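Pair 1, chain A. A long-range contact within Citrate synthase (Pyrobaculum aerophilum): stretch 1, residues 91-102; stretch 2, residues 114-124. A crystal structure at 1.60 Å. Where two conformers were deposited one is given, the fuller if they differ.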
# COMPACT_ATOMS: atom_id res chain seq x y z
N ARG A 91 7.79 -3.71 22.70
CA ARG A 91 8.91 -3.12 21.95
C ARG A 91 9.79 -4.12 21.23
O ARG A 91 10.27 -3.85 20.13
CB ARG A 91 9.80 -2.29 22.86
CG ARG A 91 9.15 -1.08 23.41
CD ARG A 91 10.08 -0.40 24.37
NE ARG A 91 9.49 0.80 24.93
CZ ARG A 91 10.03 1.49 25.93
NH1 ARG A 91 11.12 1.06 26.53
NH2 ARG A 91 9.44 2.59 26.35
N GLU A 92 10.07 -5.26 21.85
CA GLU A 92 10.99 -6.22 21.26
C GLU A 92 10.37 -6.89 20.05
O GLU A 92 9.15 -7.07 19.99
CB GLU A 92 11.41 -7.27 22.28
CG GLU A 92 12.47 -8.25 21.80
CD GLU A 92 13.76 -7.60 21.32
OE1 GLU A 92 14.74 -7.58 22.10
OE2 GLU A 92 13.79 -7.07 20.20
N LEU A 93 11.21 -7.19 19.07
CA LEU A 93 10.76 -7.80 17.85
C LEU A 93 10.95 -9.31 17.90
O LEU A 93 11.81 -9.83 18.62
CB LEU A 93 11.53 -7.22 16.66
CG LEU A 93 11.48 -5.70 16.53
CD1 LEU A 93 12.43 -5.22 15.42
CD2 LEU A 93 10.04 -5.23 16.31
N HIS A 94 10.18 -9.99 17.06
CA HIS A 94 10.28 -11.44 16.88
C HIS A 94 11.63 -11.74 16.23
O HIS A 94 12.11 -10.97 15.37
CB HIS A 94 9.16 -11.90 15.96
CG HIS A 94 9.03 -13.39 15.86
ND1 HIS A 94 9.87 -14.16 15.08
CD2 HIS A 94 8.13 -14.25 16.40
CE1 HIS A 94 9.51 -15.43 15.18
NE2 HIS A 94 8.46 -15.51 15.98
N PRO A 95 12.29 -12.83 16.63
CA PRO A 95 13.58 -13.12 16.01
C PRO A 95 13.57 -13.13 14.47
O PRO A 95 14.54 -12.72 13.86
CB PRO A 95 13.93 -14.50 16.58
CG PRO A 95 13.25 -14.54 17.89
CD PRO A 95 11.97 -13.79 17.70
N ALA A 96 12.48 -13.59 13.86
CA ALA A 96 12.39 -13.63 12.40
C ALA A 96 12.45 -12.23 11.84
O ALA A 96 13.10 -11.98 10.81
CB ALA A 96 11.11 -14.32 11.94
N THR A 97 11.81 -11.30 12.53
CA THR A 97 11.81 -9.89 12.13
C THR A 97 13.23 -9.32 12.18
O THR A 97 13.67 -8.65 11.27
CB THR A 97 10.90 -9.08 13.04
OG1 THR A 97 9.59 -9.67 13.02
CG2 THR A 97 10.83 -7.62 12.61
N VAL A 98 13.95 -9.64 13.25
CA VAL A 98 15.32 -9.17 13.41
C VAL A 98 16.20 -9.72 12.29
O VAL A 98 17.00 -8.97 11.71
CB VAL A 98 15.88 -9.55 14.79
CG1 VAL A 98 17.33 -9.10 14.92
CG2 VAL A 98 15.03 -8.92 15.87
N GLU A 99 15.97 -10.97 11.90
CA GLU A 99 16.75 -11.53 10.79
C GLU A 99 16.39 -10.84 9.48
O GLU A 99 17.26 -10.63 8.64
CB GLU A 99 16.58 -13.04 10.69
CG GLU A 99 17.14 -13.75 11.91
CD GLU A 99 18.59 -13.37 12.20
OE1 GLU A 99 19.42 -13.46 11.27
OE2 GLU A 99 18.90 -12.98 13.35
N VAL A 100 15.11 -10.52 9.28
CA VAL A 100 14.72 -9.78 8.10
C VAL A 100 15.47 -8.44 8.05
O VAL A 100 16.05 -8.08 7.04
CB VAL A 100 13.21 -9.59 8.03
CG1 VAL A 100 12.82 -8.56 6.98
CG2 VAL A 100 12.56 -10.94 7.74
N ILE A 101 15.47 -7.72 9.17
CA ILE A 101 16.21 -6.45 9.23
C ILE A 101 17.71 -6.65 8.95
O ILE A 101 18.32 -5.87 8.21
CB ILE A 101 16.01 -5.76 10.60
CG1 ILE A 101 14.53 -5.41 10.80
CG2 ILE A 101 16.85 -4.48 10.67
CD1 ILE A 101 14.18 -4.99 12.26
N ARG A 102 18.30 -7.68 9.54
CA ARG A 102 19.72 -7.97 9.35
C ARG A 102 20.02 -8.16 7.87
O ARG A 102 20.99 -7.63 7.34
CB ARG A 102 20.10 -9.25 10.10
CG ARG A 102 21.59 -9.56 10.05
CD ARG A 102 21.88 -10.93 10.64
NE ARG A 102 21.30 -11.09 11.97
CZ ARG A 102 21.90 -10.79 13.11
NH1 ARG A 102 23.12 -10.26 13.12
NH2 ARG A 102 21.27 -10.98 14.26
N GLU A 114 9.43 -1.54 5.66
CA GLU A 114 8.33 -2.21 4.96
C GLU A 114 8.38 -3.71 5.20
O GLU A 114 7.38 -4.31 5.60
CB GLU A 114 8.41 -2.01 3.44
CG GLU A 114 8.11 -0.64 2.94
CD GLU A 114 8.18 -0.58 1.42
OE1 GLU A 114 7.56 -1.44 0.75
OE2 GLU A 114 8.88 0.31 0.90
N ALA A 115 9.54 -4.31 4.97
CA ALA A 115 9.70 -5.76 5.11
C ALA A 115 9.60 -6.22 6.57
O ALA A 115 8.97 -7.23 6.87
CB ALA A 115 11.04 -6.20 4.50
N ALA A 116 10.18 -5.45 7.48
CA ALA A 116 10.16 -5.79 8.90
C ALA A 116 8.74 -5.74 9.48
O ALA A 116 8.34 -6.60 10.27
CB ALA A 116 11.09 -4.86 9.69
N VAL A 117 7.95 -4.77 9.06
CA VAL A 117 6.58 -4.67 9.54
C VAL A 117 5.76 -5.87 9.05
O VAL A 117 5.04 -6.51 9.81
CB VAL A 117 5.95 -3.36 9.12
CG1 VAL A 117 4.45 -3.41 9.33
CG2 VAL A 117 6.60 -2.21 9.88
N ALA A 118 5.94 -6.23 7.78
CA ALA A 118 5.25 -7.41 7.25
C ALA A 118 5.71 -8.66 8.00
O ALA A 118 4.90 -9.52 8.37
CB ALA A 118 5.55 -7.58 5.75
N ALA A 119 7.02 -8.79 8.21
CA ALA A 119 7.57 -9.94 8.91
C ALA A 119 7.03 -10.07 10.32
O ALA A 119 6.68 -11.16 10.75
CB ALA A 119 9.09 -9.89 8.95
N GLU A 120 6.97 -8.95 11.05
CA GLU A 120 6.46 -8.98 12.42
C GLU A 120 4.99 -9.39 12.44
O GLU A 120 4.56 -10.18 13.29
CB GLU A 120 6.68 -7.64 13.10
CG GLU A 120 6.29 -7.59 14.57
CD GLU A 120 7.26 -8.30 15.52
OE1 GLU A 120 8.39 -8.68 15.13
OE2 GLU A 120 6.88 -8.43 16.71
N GLY A 121 4.23 -8.94 11.46
CA GLY A 121 2.82 -9.29 11.41
C GLY A 121 2.61 -10.77 11.10
O GLY A 121 1.59 -11.38 11.50
N ALA A 122 3.61 -11.36 10.44
CA ALA A 122 3.54 -12.74 9.96
C ALA A 122 3.46 -13.75 11.07
O ALA A 122 2.82 -14.80 10.93
CB ALA A 122 4.73 -13.04 9.09
N TYR A 123 4.12 -13.45 12.19
CA TYR A 123 4.15 -14.38 13.31
C TYR A 123 3.44 -13.88 14.56
O TYR A 123 3.48 -14.55 15.60
CB TYR A 123 5.59 -14.77 13.62
CG TYR A 123 6.25 -15.59 12.53
CD1 TYR A 123 5.70 -16.80 12.13
CD2 TYR A 123 7.42 -15.17 11.94
CE1 TYR A 123 6.28 -17.55 11.14
CE2 TYR A 123 8.01 -15.91 10.93
CZ TYR A 123 7.44 -17.11 10.54
OH TYR A 123 8.05 -17.86 9.58
N ASP A 124 2.79 -12.72 14.47
CA ASP A 124 2.04 -12.14 15.58
C ASP A 124 0.77 -12.96 15.77
O ASP A 124 -0.10 -13.01 14.90
CB ASP A 124 1.69 -10.68 15.28
CG ASP A 124 0.95 -10.00 16.42
OD1 ASP A 124 -0.02 -10.57 16.94
OD2 ASP A 124 1.37 -8.89 16.80
O HOH W 1 8.26 -12.03 12.82

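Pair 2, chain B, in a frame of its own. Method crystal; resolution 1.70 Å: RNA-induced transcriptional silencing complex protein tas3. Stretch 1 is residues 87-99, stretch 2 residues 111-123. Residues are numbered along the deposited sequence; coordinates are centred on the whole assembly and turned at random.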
# COMPACT_ATOMS: atom_id res chain seq x y z
N GLN B 87 -8.71 -13.24 -10.99
CA GLN B 87 -7.46 -13.90 -10.64
C GLN B 87 -7.32 -14.36 -9.20
O GLN B 87 -7.99 -13.88 -8.30
CB GLN B 87 -6.29 -12.96 -10.96
CG GLN B 87 -6.28 -12.48 -12.40
CD GLN B 87 -6.23 -13.63 -13.39
OE1 GLN B 87 -5.31 -14.44 -13.35
NE2 GLN B 87 -7.22 -13.70 -14.27
N THR B 88 -6.45 -15.33 -9.01
CA THR B 88 -6.14 -15.84 -7.70
C THR B 88 -5.39 -14.76 -6.95
O THR B 88 -4.92 -13.82 -7.56
CB THR B 88 -5.35 -17.15 -7.83
OG1 THR B 88 -4.31 -17.00 -8.80
CG2 THR B 88 -6.25 -18.27 -8.27
N PRO B 89 -5.30 -14.86 -5.62
CA PRO B 89 -4.64 -13.89 -4.73
C PRO B 89 -3.32 -13.23 -5.15
O PRO B 89 -3.25 -12.00 -5.29
CB PRO B 89 -4.50 -14.66 -3.42
CG PRO B 89 -5.73 -15.51 -3.43
CD PRO B 89 -5.73 -16.04 -4.84
N PHE B 90 -2.28 -14.03 -5.30
CA PHE B 90 -0.97 -13.51 -5.69
C PHE B 90 -1.03 -12.86 -7.06
O PHE B 90 -0.52 -11.75 -7.26
CB PHE B 90 0.06 -14.65 -5.71
CG PHE B 90 1.39 -14.25 -6.28
CD1 PHE B 90 2.29 -13.49 -5.53
CD2 PHE B 90 1.75 -14.64 -7.56
CE1 PHE B 90 3.53 -13.14 -6.05
CE2 PHE B 90 2.99 -14.30 -8.09
CZ PHE B 90 3.89 -13.54 -7.33
N ALA B 91 -1.66 -13.55 -8.01
CA ALA B 91 -1.77 -13.03 -9.37
C ALA B 91 -2.53 -11.71 -9.39
O ALA B 91 -2.13 -10.77 -10.08
CB ALA B 91 -2.46 -14.05 -10.27
N LYS B 92 -3.62 -11.63 -8.63
CA LYS B 92 -4.41 -10.40 -8.59
C LYS B 92 -3.60 -9.24 -8.04
O LYS B 92 -3.68 -8.12 -8.54
CB LYS B 92 -5.67 -10.60 -7.74
CG LYS B 92 -6.56 -9.36 -7.70
CD LYS B 92 -7.83 -9.56 -6.87
CE LYS B 92 -8.75 -10.59 -7.50
NZ LYS B 92 -10.04 -10.69 -6.73
N ALA B 93 -2.81 -9.50 -6.99
CA ALA B 93 -1.99 -8.46 -6.40
C ALA B 93 -0.90 -8.01 -7.37
O ALA B 93 -0.56 -6.83 -7.43
CB ALA B 93 -1.37 -8.95 -5.09
N VAL B 94 -0.34 -8.96 -8.10
CA VAL B 94 0.69 -8.64 -9.09
C VAL B 94 0.05 -7.80 -10.19
O VAL B 94 0.59 -6.77 -10.60
CB VAL B 94 1.28 -9.92 -9.72
CG1 VAL B 94 2.15 -9.56 -10.93
CG2 VAL B 94 2.10 -10.66 -8.68
N GLY B 95 -1.12 -8.23 -10.66
CA GLY B 95 -1.82 -7.50 -11.70
C GLY B 95 -2.13 -6.06 -11.32
O GLY B 95 -1.91 -5.14 -12.11
N SER B 96 -2.66 -5.86 -10.12
CA SER B 96 -2.99 -4.50 -9.68
C SER B 96 -1.74 -3.63 -9.57
O SER B 96 -1.75 -2.46 -9.97
CB SER B 96 -3.70 -4.54 -8.32
OG SER B 96 -4.00 -3.23 -7.87
N SER B 97 -0.65 -4.19 -9.05
CA SER B 97 0.58 -3.42 -8.91
C SER B 97 1.21 -3.08 -10.26
O SER B 97 1.75 -1.99 -10.44
CB SER B 97 1.58 -4.19 -8.03
OG SER B 97 1.80 -5.49 -8.55
N ILE B 98 1.14 -4.01 -11.21
CA ILE B 98 1.69 -3.77 -12.54
C ILE B 98 0.81 -2.77 -13.28
O ILE B 98 1.30 -1.96 -14.06
CB ILE B 98 1.80 -5.07 -13.36
CG1 ILE B 98 2.84 -6.00 -12.73
CG2 ILE B 98 2.21 -4.76 -14.80
CD1 ILE B 98 4.26 -5.45 -12.76
N TYR B 99 -0.50 -2.82 -13.03
CA TYR B 99 -1.41 -1.89 -13.70
C TYR B 99 -1.09 -0.44 -13.29
O TYR B 99 -1.40 0.50 -14.04
CB TYR B 99 -2.87 -2.23 -13.38
CG TYR B 99 -3.84 -1.48 -14.26
CD1 TYR B 99 -3.85 -1.68 -15.64
CD2 TYR B 99 -4.70 -0.51 -13.72
CE1 TYR B 99 -4.69 -0.93 -16.47
CE2 TYR B 99 -5.54 0.24 -14.54
CZ TYR B 99 -5.53 0.02 -15.92
OH TYR B 99 -6.36 0.75 -16.74
N PHE B 111 2.23 -6.43 -22.32
CA PHE B 111 3.32 -6.89 -21.46
C PHE B 111 2.76 -7.17 -20.07
O PHE B 111 3.11 -8.18 -19.43
CB PHE B 111 4.41 -5.81 -21.39
CG PHE B 111 5.66 -6.24 -20.68
CD1 PHE B 111 6.51 -7.19 -21.24
CD2 PHE B 111 6.00 -5.69 -19.45
CE1 PHE B 111 7.70 -7.56 -20.60
CE2 PHE B 111 7.18 -6.05 -18.79
CZ PHE B 111 8.03 -6.99 -19.37
N ALA B 112 1.88 -6.29 -19.59
CA ALA B 112 1.27 -6.47 -18.28
C ALA B 112 0.51 -7.79 -18.26
O ALA B 112 0.56 -8.52 -17.27
CB ALA B 112 0.32 -5.31 -17.98
N SER B 113 -0.18 -8.11 -19.35
CA SER B 113 -0.93 -9.35 -19.42
C SER B 113 -0.00 -10.56 -19.35
O SER B 113 -0.34 -11.58 -18.75
CB SER B 113 -1.77 -9.39 -20.70
OG SER B 113 -2.84 -8.46 -20.62
N GLN B 114 1.18 -10.44 -19.95
CA GLN B 114 2.14 -11.54 -19.91
C GLN B 114 2.61 -11.76 -18.47
O GLN B 114 2.69 -12.90 -18.00
CB GLN B 114 3.35 -11.24 -20.80
CG GLN B 114 3.03 -11.17 -22.28
CD GLN B 114 4.23 -10.77 -23.11
OE1 GLN B 114 5.24 -11.47 -23.13
NE2 GLN B 114 4.12 -9.64 -23.79
N ILE B 115 2.92 -10.68 -17.76
CA ILE B 115 3.37 -10.78 -16.38
C ILE B 115 2.28 -11.43 -15.53
O ILE B 115 2.55 -12.31 -14.71
CB ILE B 115 3.70 -9.39 -15.80
CG1 ILE B 115 4.83 -8.74 -16.61
CG2 ILE B 115 4.11 -9.51 -14.34
CD1 ILE B 115 5.15 -7.32 -16.18
N LEU B 116 1.04 -10.99 -15.72
CA LEU B 116 -0.08 -11.53 -14.96
C LEU B 116 -0.25 -13.02 -15.24
O LEU B 116 -0.49 -13.81 -14.32
CB LEU B 116 -1.38 -10.79 -15.31
CG LEU B 116 -2.63 -11.37 -14.65
CD1 LEU B 116 -2.56 -11.19 -13.14
CD2 LEU B 116 -3.87 -10.67 -15.21
N LYS B 117 -0.13 -13.41 -16.50
CA LYS B 117 -0.28 -14.80 -16.89
C LYS B 117 0.80 -15.65 -16.22
O LYS B 117 0.54 -16.78 -15.79
CB LYS B 117 -0.19 -14.95 -18.41
CG LYS B 117 -0.44 -16.37 -18.90
CD LYS B 117 -1.88 -16.80 -18.64
CE LYS B 117 -1.97 -18.30 -18.41
NZ LYS B 117 -1.28 -19.08 -19.48
N GLU B 118 2.01 -15.11 -16.13
CA GLU B 118 3.11 -15.82 -15.51
C GLU B 118 2.84 -15.98 -14.01
O GLU B 118 3.07 -17.04 -13.44
CB GLU B 118 4.41 -15.05 -15.73
CG GLU B 118 5.66 -15.89 -15.67
CD GLU B 118 6.89 -15.09 -16.04
OE1 GLU B 118 7.28 -14.22 -15.24
OE2 GLU B 118 7.46 -15.33 -17.12
N ALA B 119 2.34 -14.92 -13.39
CA ALA B 119 2.05 -14.95 -11.96
C ALA B 119 0.97 -15.98 -11.66
O ALA B 119 1.05 -16.70 -10.66
CB ALA B 119 1.59 -13.57 -11.48
N SER B 120 -0.04 -16.05 -12.53
CA SER B 120 -1.13 -17.00 -12.34
C SER B 120 -0.61 -18.43 -12.42
O SER B 120 -1.03 -19.31 -11.66
CB SER B 120 -2.21 -16.78 -13.39
OG SER B 120 -3.32 -17.64 -13.17
N ILE B 121 0.31 -18.67 -13.36
CA ILE B 121 0.90 -19.99 -13.54
C ILE B 121 1.74 -20.39 -12.33
O ILE B 121 1.68 -21.54 -11.87
CB ILE B 121 1.77 -20.03 -14.82
CG1 ILE B 121 0.87 -19.93 -16.06
CG2 ILE B 121 2.59 -21.32 -14.87
CD1 ILE B 121 1.62 -19.81 -17.37
N LEU B 122 2.52 -19.46 -11.80
CA LEU B 122 3.36 -19.75 -10.64
C LEU B 122 2.51 -20.12 -9.43
O LEU B 122 2.86 -21.01 -8.65
CB LEU B 122 4.24 -18.55 -10.29
CG LEU B 122 5.35 -18.20 -11.28
CD1 LEU B 122 6.00 -16.89 -10.88
CD2 LEU B 122 6.38 -19.33 -11.32
N GLU B 123 1.39 -19.42 -9.27
CA GLU B 123 0.48 -19.63 -8.16
C GLU B 123 -0.35 -20.90 -8.30
O GLU B 123 -0.68 -21.51 -7.26
CB GLU B 123 -0.43 -18.40 -8.03
CG GLU B 123 -1.47 -18.48 -6.93
CD GLU B 123 -2.10 -17.13 -6.66
OE1 GLU B 123 -2.29 -16.37 -7.63
OE2 GLU B 123 -2.39 -16.83 -5.48
O HOH W 2 -5.52 -16.74 -11.92
O HOH W 3 -3.60 -19.41 -10.18

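In both pairs two helices run nearly antiparallel, with 161° between their N-to-C directions and axes that approach to 8.4 Å in pair 1 and 8.2 Å in pair 2. The N, CA and C atoms of 14 central residues superpose with an RMSD of 0.4 Å. The closest CA approach falls at the same matched positions: T97(A) CA lies 5.3 Å from A119(A) CA, and A91(B) CA lies 5.0 Å from A119(B) CA. The first helix begins with a matched proline, P95(A) and P89(B), preceded by the N-cap residues H94(A) and T88(B).

The shared alanine, A119(A) or A119(B), points toward the opposing helix, and its single methyl lies where the CA atoms come nearest. Beside it sits a matched valine in the t rotamer. V100(A) CG2 packs 3.8 Å from A119(A) CB, and V94(B) CB lies 4.1 Å from A119(B) CB. The same valines also reach the matched position one turn earlier in the second helix, which is small in pair 1 and large in pair 2: V100(A) CG1 meets A115(A) CB at 3.9 Å, whereas V94(B) CG1 meets I115(B) CG2 at 3.9 Å.

Bulk changes sides at I101(A)/G95(B) and A116(A)/L116(B). In pair 1 the first helix supplies it, with I101(A) CG1 3.7 Å from A116(A) CB. In pair 2 the second helix does so: L116(B) CD1 lies 4.0 Å from G95(B) CA and 3.1 Å from A91(B) O. An ideal CB on G95(B) would come within 3.2 Å of L116(B) CD1, so the absence of a side chain there relieves a tight fit.

Each pair ties the start of the first helix to a glutamate of the second stretch, but from different positions. E120(A), matched by S120(B), has a CA-to-CB bond directed sideways, yet its end comes nearer; OE1 accepts from H94(A) N at 2.9 Å and from T97(A) OG1 at 2.6 Å. In pair 2 the glutamate is E123(B), matched by Y123(A). Its OE2 accepts from F90(B) N at 2.8 Å and its OE1 from A91(B) N at 2.9 Å, so the carboxylate spans two successive amides; T88(B) OG1 adds a very short bond of 2.4 Å to OE1. The N-cap side chains also differ: H94(A) ND1 accepts from A96(A) N at 2.9 Å, a capping bond, while T88(B) makes none; the matched amide, F90(B) N, is bound by E123(B) OE2 instead.

Aromatic groups also trade places. Y123(A) belongs to the second stretch, its CE2 3.6 Å from A96(A) CB; its CB lies over one face of the H94(A) ring, and the two rings are near parallel but slid apart. F90(B), the match of A96(A), instead belongs to the first, with CE2 3.7 Å from A119(B) CB.

Water joins both interfaces. Water 1 donates to T97(A) OG1 and A119(A) O, each at 2.7 Å; water 3 donates to T88(B) OG1 at 2.9 Å and S120(B) O at 3.0 Å.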